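Local coordinates for nitrite oxidoreductase subunit B (Kuenenia stuttgartiensis, PDB 7B04), which probably relays electrons through its chain of iron-sulfur clusters within the nitrite-oxidising enzyme complex, at residues F26-F30 with I280-I284; P253-R257 with R267-F271. All coordinates share one frame; numbering follows the deposited sequence.

Contact 1: F26-F30 with I280-I284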
ATOM      1  N   PHE A  26      -4.867  18.110 -23.660  1.00 28.52           N
ATOM      2  CA  PHE A  26      -4.900  17.510 -22.332  1.00 28.18           C
ATOM      3  C   PHE A  26      -3.488  17.161 -21.891  1.00 29.69           C
ATOM      4  O   PHE A  26      -2.804  16.364 -22.539  1.00 29.80           O
ATOM      5  CB  PHE A  26      -5.789  16.260 -22.344  1.00 27.50           C
ATOM      6  CG  PHE A  26      -5.744  15.456 -21.072  1.00 32.59           C
ATOM      7  CD1 PHE A  26      -4.834  14.421 -20.915  1.00 25.97           C
ATOM      8  CD2 PHE A  26      -6.615  15.730 -20.038  1.00 35.67           C
ATOM      9  CE1 PHE A  26      -4.796  13.684 -19.745  1.00 25.63           C
ATOM     10  CE2 PHE A  26      -6.580  14.991 -18.872  1.00 38.02           C
ATOM     11  CZ  PHE A  26      -5.672  13.971 -18.723  1.00 32.46           C
ATOM     12  N   ALA A  27      -3.055  17.757 -20.784  1.00 29.38           N
ATOM     13  CA  ALA A  27      -1.684  17.599 -20.333  1.00 27.59           C
ATOM     14  C   ALA A  27      -1.648  17.648 -18.815  1.00 31.67           C
ATOM     15  O   ALA A  27      -2.584  18.119 -18.163  1.00 33.66           O
ATOM     16  CB  ALA A  27      -0.769  18.676 -20.929  1.00 23.39           C
ATOM     17  N   ALA A  28      -0.547  17.148 -18.259  1.00 35.29           N
ATOM     18  CA  ALA A  28      -0.374  17.115 -16.815  1.00 33.12           C
ATOM     19  C   ALA A  28       1.111  17.156 -16.491  1.00 35.16           C
ATOM     20  O   ALA A  28       1.959  16.789 -17.309  1.00 34.56           O
ATOM     21  CB  ALA A  28      -1.026  15.872 -16.198  1.00 32.46           C
ATOM     22  N   VAL A  29       1.414  17.609 -15.277  1.00 36.50           N
ATOM     23  CA  VAL A  29       2.781  17.703 -14.779  1.00 30.06           C
ATOM     24  C   VAL A  29       2.902  16.819 -13.547  1.00 29.64           C
ATOM     25  O   VAL A  29       2.117  16.958 -12.603  1.00 34.63           O
ATOM     26  CB  VAL A  29       3.162  19.157 -14.445  1.00 28.80           C
ATOM     27  CG1 VAL A  29       4.479  19.202 -13.687  1.00 30.05           C
ATOM     28  CG2 VAL A  29       3.233  19.989 -15.716  1.00 29.60           C
ATOM     29  N   PHE A  30       3.887  15.925 -13.552  1.00 30.14           N
ATOM     30  CA  PHE A  30       4.129  15.010 -12.441  1.00 31.14           C
ATOM     31  C   PHE A  30       5.438  15.402 -11.769  1.00 39.08           C
ATOM     32  O   PHE A  30       6.496  15.386 -12.409  1.00 37.04           O
ATOM     33  CB  PHE A  30       4.206  13.554 -12.913  1.00 30.35           C
ATOM     34  CG  PHE A  30       2.909  12.995 -13.446  1.00 28.69           C
ATOM     35  CD1 PHE A  30       1.789  13.790 -13.610  1.00 28.90           C
ATOM     36  CD2 PHE A  30       2.820  11.654 -13.785  1.00 29.15           C
ATOM     37  CE1 PHE A  30       0.613  13.263 -14.101  1.00 30.11           C
ATOM     38  CE2 PHE A  30       1.645  11.121 -14.276  1.00 25.70           C
ATOM     39  CZ  PHE A  30       0.541  11.927 -14.432  1.00 31.52           C
ATOM     40  N   ILE A 280      -0.206  24.908 -16.134  1.00 38.46           N
ATOM     41  CA  ILE A 280       0.298  23.817 -16.961  1.00 35.85           C
ATOM     42  C   ILE A 280       1.253  24.350 -18.023  1.00 36.63           C
ATOM     43  O   ILE A 280       2.399  23.899 -18.135  1.00 33.19           O
ATOM     44  CB  ILE A 280      -0.873  23.039 -17.589  1.00 32.87           C
ATOM     45  CG1 ILE A 280      -1.600  22.227 -16.517  1.00 35.81           C
ATOM     46  CG2 ILE A 280      -0.380  22.130 -18.696  1.00 30.67           C
ATOM     47  CD1 ILE A 280      -0.732  21.179 -15.860  1.00 36.11           C
ATOM     48  N   THR A 281       0.797  25.325 -18.813  1.00 36.78           N
ATOM     49  CA  THR A 281       1.628  25.888 -19.873  1.00 39.63           C
ATOM     50  C   THR A 281       2.868  26.578 -19.314  1.00 42.47           C
ATOM     51  O   THR A 281       3.931  26.550 -19.946  1.00 40.52           O
ATOM     52  CB  THR A 281       0.806  26.866 -20.714  1.00 40.00           C
ATOM     53  OG1 THR A 281      -0.396  26.224 -21.160  1.00 36.43           O
ATOM     54  CG2 THR A 281       1.601  27.342 -21.924  1.00 46.65           C
ATOM     55  N   TRP A 282       2.753  27.197 -18.138  1.00 39.59           N
ATOM     56  CA  TRP A 282       3.897  27.874 -17.536  1.00 43.31           C
ATOM     57  C   TRP A 282       5.006  26.884 -17.196  1.00 40.48           C
ATOM     58  O   TRP A 282       6.181  27.122 -17.498  1.00 41.51           O
ATOM     59  CB  TRP A 282       3.449  28.637 -16.288  1.00 42.11           C
ATOM     60  CG  TRP A 282       4.514  29.499 -15.683  1.00 40.15           C
ATOM     61  CD1 TRP A 282       5.012  30.664 -16.188  1.00 50.92           C
ATOM     62  CD2 TRP A 282       5.209  29.267 -14.450  1.00 40.05           C
ATOM     63  NE1 TRP A 282       5.976  31.171 -15.351  1.00 56.47           N
ATOM     64  CE2 TRP A 282       6.115  30.332 -14.276  1.00 48.33           C
ATOM     65  CE3 TRP A 282       5.153  28.263 -13.480  1.00 41.89           C
ATOM     66  CZ2 TRP A 282       6.960  30.420 -13.170  1.00 47.08           C
ATOM     67  CZ3 TRP A 282       5.992  28.352 -12.383  1.00 42.71           C
ATOM     68  CH2 TRP A 282       6.882  29.423 -12.237  1.00 47.42           C
ATOM     69  N   LEU A 283       4.649  25.767 -16.559  1.00 37.78           N
ATOM     70  CA  LEU A 283       5.649  24.796 -16.124  1.00 37.80           C
ATOM     71  C   LEU A 283       6.344  24.120 -17.302  1.00 37.66           C
ATOM     72  O   LEU A 283       7.540  23.814 -17.227  1.00 36.70           O
ATOM     73  CB  LEU A 283       4.998  23.748 -15.224  1.00 34.47           C
ATOM     74  CG  LEU A 283       4.479  24.258 -13.880  1.00 30.75           C
ATOM     75  CD1 LEU A 283       3.717  23.170 -13.141  1.00 24.77           C
ATOM     76  CD2 LEU A 283       5.626  24.779 -13.044  1.00 35.94           C
ATOM     77  N   ILE A 284       5.622  23.878 -18.392  1.00 39.92           N
ATOM     78  CA  ILE A 284       6.150  23.051 -19.474  1.00 36.52           C
ATOM     79  C   ILE A 284       6.964  23.864 -20.473  1.00 35.14           C
ATOM     80  O   ILE A 284       8.030  23.426 -20.909  1.00 31.09           O
ATOM     81  CB  ILE A 284       4.995  22.308 -20.172  1.00 32.46           C
ATOM     82  CG1 ILE A 284       4.231  21.446 -19.169  1.00 35.27           C
ATOM     83  CG2 ILE A 284       5.520  21.458 -21.319  1.00 28.82           C
ATOM     84  CD1 ILE A 284       2.863  21.041 -19.648  1.00 30.82           C
TER
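Val-29 and Ile-280, with Leu-283 and Ile-284, give a compact example of how a helix is seated on a β-sheet by apolar side chains. Val-29 points toward the helix and sets its two methyls against Ile-280, Leu-283 and Ile-284. Its CG1 stands anti to the backbone N (chi1 169°) and reaches Leu-283 CD1 at 4.1 Å, the two side chains crossing at a slant. The other branch, CG2, faces Ile-284 and comes within 3.9 Å of CG1 on that residue. Val-29 and Ile-284 run alongside each other in opposing senses, so that CG2 rests against the flank of the isoleucine chain as well as near its terminal methyl.

Ile-280, one turn earlier, works with both of its branches. CG2 meets Ala-27 CB at 4.1 Å, whereas chi2 of -62° bends CD1 back over the strand, where it lies 4.2 Å from Ala-28 CA and also touches Val-29 CG2. Ala-27 and Val-29 thus offer their side chains to the helix, and Ala-28 between them directs its CB away, to the other face of the sheet. The axes of segments 26-30 and 280-284 approach to 8.8 Å and cross at 58°. Beyond the strand, Leu-283 also packs on Leu-338 and Val-341 of helix 336-342, and Ile-284 on Leu-272 of the neighbouring strand, which sets helix 279-286 within a larger apolar layer. No hydrogen bond joins the two segments; with every touching residue buried, the contact depends on dispersion and the exclusion of water, and probably on how the branches fit.

Contact 2: P253-R257 with R267-F271. With SF4 (iron/sulfur cluster), chain Y; SF4 (iron/sulfur cluster), chain B.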
ATOM      1  N   PRO A 253     -15.173  21.528 -15.811  1.00 24.11           N
ATOM      2  CA  PRO A 253     -14.233  20.443 -16.121  1.00 26.35           C
ATOM      3  C   PRO A 253     -13.478  20.003 -14.875  1.00 30.13           C
ATOM      4  O   PRO A 253     -12.919  20.822 -14.142  1.00 30.62           O
ATOM      5  CB  PRO A 253     -13.298  21.073 -17.161  1.00 27.71           C
ATOM      6  CG  PRO A 253     -14.124  22.139 -17.795  1.00 30.03           C
ATOM      7  CD  PRO A 253     -14.984  22.690 -16.695  1.00 34.18           C
ATOM      8  N   MET A 254     -13.463  18.696 -14.645  1.00 36.56           N
ATOM      9  CA  MET A 254     -12.860  18.096 -13.466  1.00 33.08           C
ATOM     10  C   MET A 254     -11.618  17.320 -13.873  1.00 31.91           C
ATOM     11  O   MET A 254     -11.588  16.711 -14.947  1.00 26.82           O
ATOM     12  CB  MET A 254     -13.860  17.155 -12.782  1.00 28.55           C
ATOM     13  CG  MET A 254     -13.379  16.480 -11.510  1.00 32.26           C
ATOM     14  SD  MET A 254     -14.731  15.557 -10.749  1.00 30.23           S
ATOM     15  CE  MET A 254     -14.003  15.082  -9.183  1.00 32.04           C
ATOM     16  N   GLU A 255     -10.590  17.347 -13.025  1.00 30.46           N
ATOM     17  CA  GLU A 255      -9.383  16.607 -13.352  1.00 28.87           C
ATOM     18  C   GLU A 255      -9.716  15.126 -13.416  1.00 27.84           C
ATOM     19  O   GLU A 255     -10.651  14.648 -12.762  1.00 26.83           O
ATOM     20  CB  GLU A 255      -8.282  16.863 -12.320  1.00 28.71           C
ATOM     21  CG  GLU A 255      -7.875  18.325 -12.176  1.00 36.38           C
ATOM     22  CD  GLU A 255      -6.551  18.498 -11.450  1.00 35.82           C
ATOM     23  OE1 GLU A 255      -5.896  17.479 -11.148  1.00 33.62           O
ATOM     24  OE2 GLU A 255      -6.165  19.655 -11.178  1.00 46.29           O
ATOM     25  N   THR A 256      -8.945  14.393 -14.212  1.00 38.55           N
ATOM     26  CA  THR A 256      -9.254  12.984 -14.384  1.00 36.71           C
ATOM     27  C   THR A 256      -9.091  12.242 -13.070  1.00 33.89           C
ATOM     28  O   THR A 256      -8.441  12.699 -12.124  1.00 33.09           O
ATOM     29  CB  THR A 256      -8.417  12.343 -15.494  1.00 29.46           C
ATOM     30  OG1 THR A 256      -8.878  11.007 -15.726  1.00 35.37           O
ATOM     31  CG2 THR A 256      -6.998  12.264 -15.110  1.00 27.10           C
ATOM     32  N   ARG A 257      -9.713  11.071 -13.034  1.00 38.10           N
ATOM     33  CA  ARG A 257      -9.852  10.320 -11.794  1.00 32.59           C
ATOM     34  C   ARG A 257      -8.503   9.912 -11.206  1.00 30.75           C
ATOM     35  O   ARG A 257      -8.333   9.894  -9.982  1.00 23.77           O
ATOM     36  CB  ARG A 257     -10.723   9.098 -12.056  1.00 26.00           C
ATOM     37  CG  ARG A 257     -11.046   8.410 -10.810  1.00 25.86           C
ATOM     38  CD  ARG A 257     -12.420   7.864 -10.733  1.00 21.63           C
ATOM     39  NE  ARG A 257     -12.420   6.916  -9.633  1.00 25.15           N
ATOM     40  CZ  ARG A 257     -12.327   7.278  -8.356  1.00 31.22           C
ATOM     41  NH1 ARG A 257     -12.291   6.354  -7.410  1.00 36.15           N
ATOM     42  NH2 ARG A 257     -12.299   8.567  -8.008  1.00 33.42           N
ATOM     43  N   ARG A 267       0.953  15.548  -9.011  1.00 35.48           N
ATOM     44  CA  ARG A 267       0.422  15.702 -10.360  1.00 37.38           C
ATOM     45  C   ARG A 267      -0.619  16.811 -10.395  1.00 36.25           C
ATOM     46  O   ARG A 267      -1.500  16.877  -9.532  1.00 33.86           O
ATOM     47  CB  ARG A 267      -0.155  14.394 -10.903  1.00 30.25           C
ATOM     48  CG  ARG A 267      -1.111  13.720 -10.000  1.00 25.90           C
ATOM     49  CD  ARG A 267      -1.663  12.440 -10.595  1.00 29.36           C
ATOM     50  NE  ARG A 267      -0.656  11.465 -10.999  1.00 30.11           N
ATOM     51  CZ  ARG A 267      -0.955  10.257 -11.469  1.00 32.36           C
ATOM     52  NH1 ARG A 267       0.008   9.416 -11.819  1.00 27.43           N
ATOM     53  NH2 ARG A 267      -2.224   9.892 -11.592  1.00 30.06           N
ATOM     54  N   LEU A 268      -0.505  17.679 -11.396  1.00 34.28           N
ATOM     55  CA  LEU A 268      -1.486  18.714 -11.696  1.00 38.47           C
ATOM     56  C   LEU A 268      -1.933  18.524 -13.137  1.00 35.20           C
ATOM     57  O   LEU A 268      -1.099  18.481 -14.046  1.00 33.22           O
ATOM     58  CB  LEU A 268      -0.898  20.111 -11.495  1.00 37.24           C
ATOM     59  CG  LEU A 268      -1.840  21.291 -11.738  1.00 28.58           C
ATOM     60  CD1 LEU A 268      -2.777  21.477 -10.557  1.00 31.42           C
ATOM     61  CD2 LEU A 268      -1.051  22.563 -12.013  1.00 24.46           C
ATOM     62  N   GLN A 269      -3.241  18.400 -13.343  1.00 34.80           N
ATOM     63  CA  GLN A 269      -3.798  18.123 -14.660  1.00 37.60           C
ATOM     64  C   GLN A 269      -4.557  19.336 -15.176  1.00 32.83           C
ATOM     65  O   GLN A 269      -5.328  19.958 -14.436  1.00 36.58           O
ATOM     66  CB  GLN A 269      -4.731  16.913 -14.606  1.00 37.96           C
ATOM     67  CG  GLN A 269      -5.145  16.395 -15.965  1.00 31.67           C
ATOM     68  CD  GLN A 269      -6.575  16.758 -16.310  1.00 36.22           C
ATOM     69  OE1 GLN A 269      -7.519  16.149 -15.812  1.00 36.99           O
ATOM     70  NE2 GLN A 269      -6.739  17.746 -17.183  1.00 39.19           N
ATOM     71  N   GLY A 270      -4.339  19.658 -16.448  1.00 28.19           N
ATOM     72  CA  GLY A 270      -4.992  20.776 -17.096  1.00 36.63           C
ATOM     73  C   GLY A 270      -4.924  20.669 -18.606  1.00 35.82           C
ATOM     74  O   GLY A 270      -5.102  19.583 -19.164  1.00 35.29           O
ATOM     75  N   PHE A 271      -4.676  21.789 -19.280  1.00 34.77           N
ATOM     76  CA  PHE A 271      -4.513  21.793 -20.725  1.00 31.67           C
ATOM     77  C   PHE A 271      -3.314  22.647 -21.108  1.00 31.95           C
ATOM     78  O   PHE A 271      -2.974  23.613 -20.418  1.00 35.35           O
ATOM     79  CB  PHE A 271      -5.772  22.312 -21.429  1.00 31.65           C
ATOM     80  CG  PHE A 271      -7.004  21.515 -21.123  1.00 33.66           C
ATOM     81  CD1 PHE A 271      -7.224  20.293 -21.735  1.00 36.31           C
ATOM     82  CD2 PHE A 271      -7.939  21.983 -20.217  1.00 31.74           C
ATOM     83  CE1 PHE A 271      -8.359  19.555 -21.453  1.00 35.30           C
ATOM     84  CE2 PHE A 271      -9.075  21.253 -19.930  1.00 33.02           C
ATOM     85  CZ  PHE A 271      -9.286  20.037 -20.549  1.00 36.22           C
TER
HETATM   86 FE1  SF4 Y 501      -7.757   5.784 -15.742  1.00 41.04          FE
HETATM   87 FE2  SF4 Y 501      -6.638   7.116 -17.853  1.00 46.42          FE
HETATM   88 FE3  SF4 Y 501      -6.124   7.933 -15.292  1.00 37.60          FE
HETATM   89 FE4  SF4 Y 501      -8.609   8.306 -16.376  1.00 35.76          FE
HETATM   90  S1  SF4 Y 501      -6.656   9.256 -17.069  1.00 26.73           S
HETATM   91  S2  SF4 Y 501      -8.132   7.506 -14.295  1.00 26.59           S
HETATM   92  S3  SF4 Y 501      -8.805   6.433 -17.662  1.00 27.11           S
HETATM   93  S4  SF4 Y 501      -5.538   5.940 -16.237  1.00 27.20           S
HETATM   94 FE1  SF4 B 503       1.033   7.938  -5.106  1.00 51.16          FE
HETATM   95 FE2  SF4 B 503       0.331   7.710  -7.743  1.00 49.47          FE
HETATM   96 FE3  SF4 B 503       2.823   8.620  -7.061  1.00 42.55          FE
HETATM   97 FE4  SF4 B 503       0.623  10.186  -6.612  1.00 45.36          FE
HETATM   98  S1  SF4 B 503       1.426   9.502  -8.634  1.00 34.85           S
HETATM   99  S2  SF4 B 503       2.347   9.802  -5.171  1.00 27.34           S
HETATM  100  S3  SF4 B 503      -0.926   8.601  -6.064  1.00 33.40           S
HETATM  101  S4  SF4 B 503       1.962   6.547  -6.653  1.00 34.16           S
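Thr-256 and Gln-269 link the loop that leads into helix 257-260, part of a [4Fe-4S] site, to strand 267-272 at one edge of the four-stranded sheet within this chain. Gln-269 OE1 accepts the backbone N-H of Thr-256 at 2.8 Å, nearly in line with its carbonyl bond (161°). CG of Gln-269 is anti to the backbone N (chi1 -169°), which carries the amide across to the loop, and the bend at chi2 turns NE2 back to donate to Gly-270 O at 3.2 Å. The amide is therefore held at both ends. Glu-255 runs past it the opposite way, its CD lying 3.5 Å from Gln-269 O, while its OE1 forms a salt bridge with Arg-346. With an alanine at Gln-269 the Thr-256 N-H is likely to lose its acceptor and the loop its tie to the strand.

Thr-256 OG1 approaches the cluster bound by Cys-45, Cys-235, Cys-238 and Cys-258, 2.8 Å from its FE4. Arg-267 NH1 lies 3.5 Å from S1 of the other cluster, bound by Cys-35, Cys-38, Cys-41 and Cys-262. Both segments belong to the 4Fe-4S dicluster domain and each lines a cluster pocket, as in ferredoxin-type electron-transfer subunits.

How the contacts relate
Contacts 1 and 2 share a sheet: strands 25-31 and 267-272 are antiparallel neighbours in it, and the centres of the two contacts lie 10 Å apart. The seam is a backbone one, with Gly-270 N 2.9 Å from Ala-27 O and Val-29 N 2.9 Å from Leu-268 O, both probable hydrogen bonds. Ile-280 CD1 packs beside Leu-268 O, and Phe-26 packs on Gln-269. In contact 1 the helix lies across strand 25-31 from the clusters; Ala-28, pointing the other way, has its side chain about 7 Å from that of Thr-256 and about 9 Å from the cluster next to Thr-256. The apolar layer and the cluster-binding loop are thus joined through two adjacent strands.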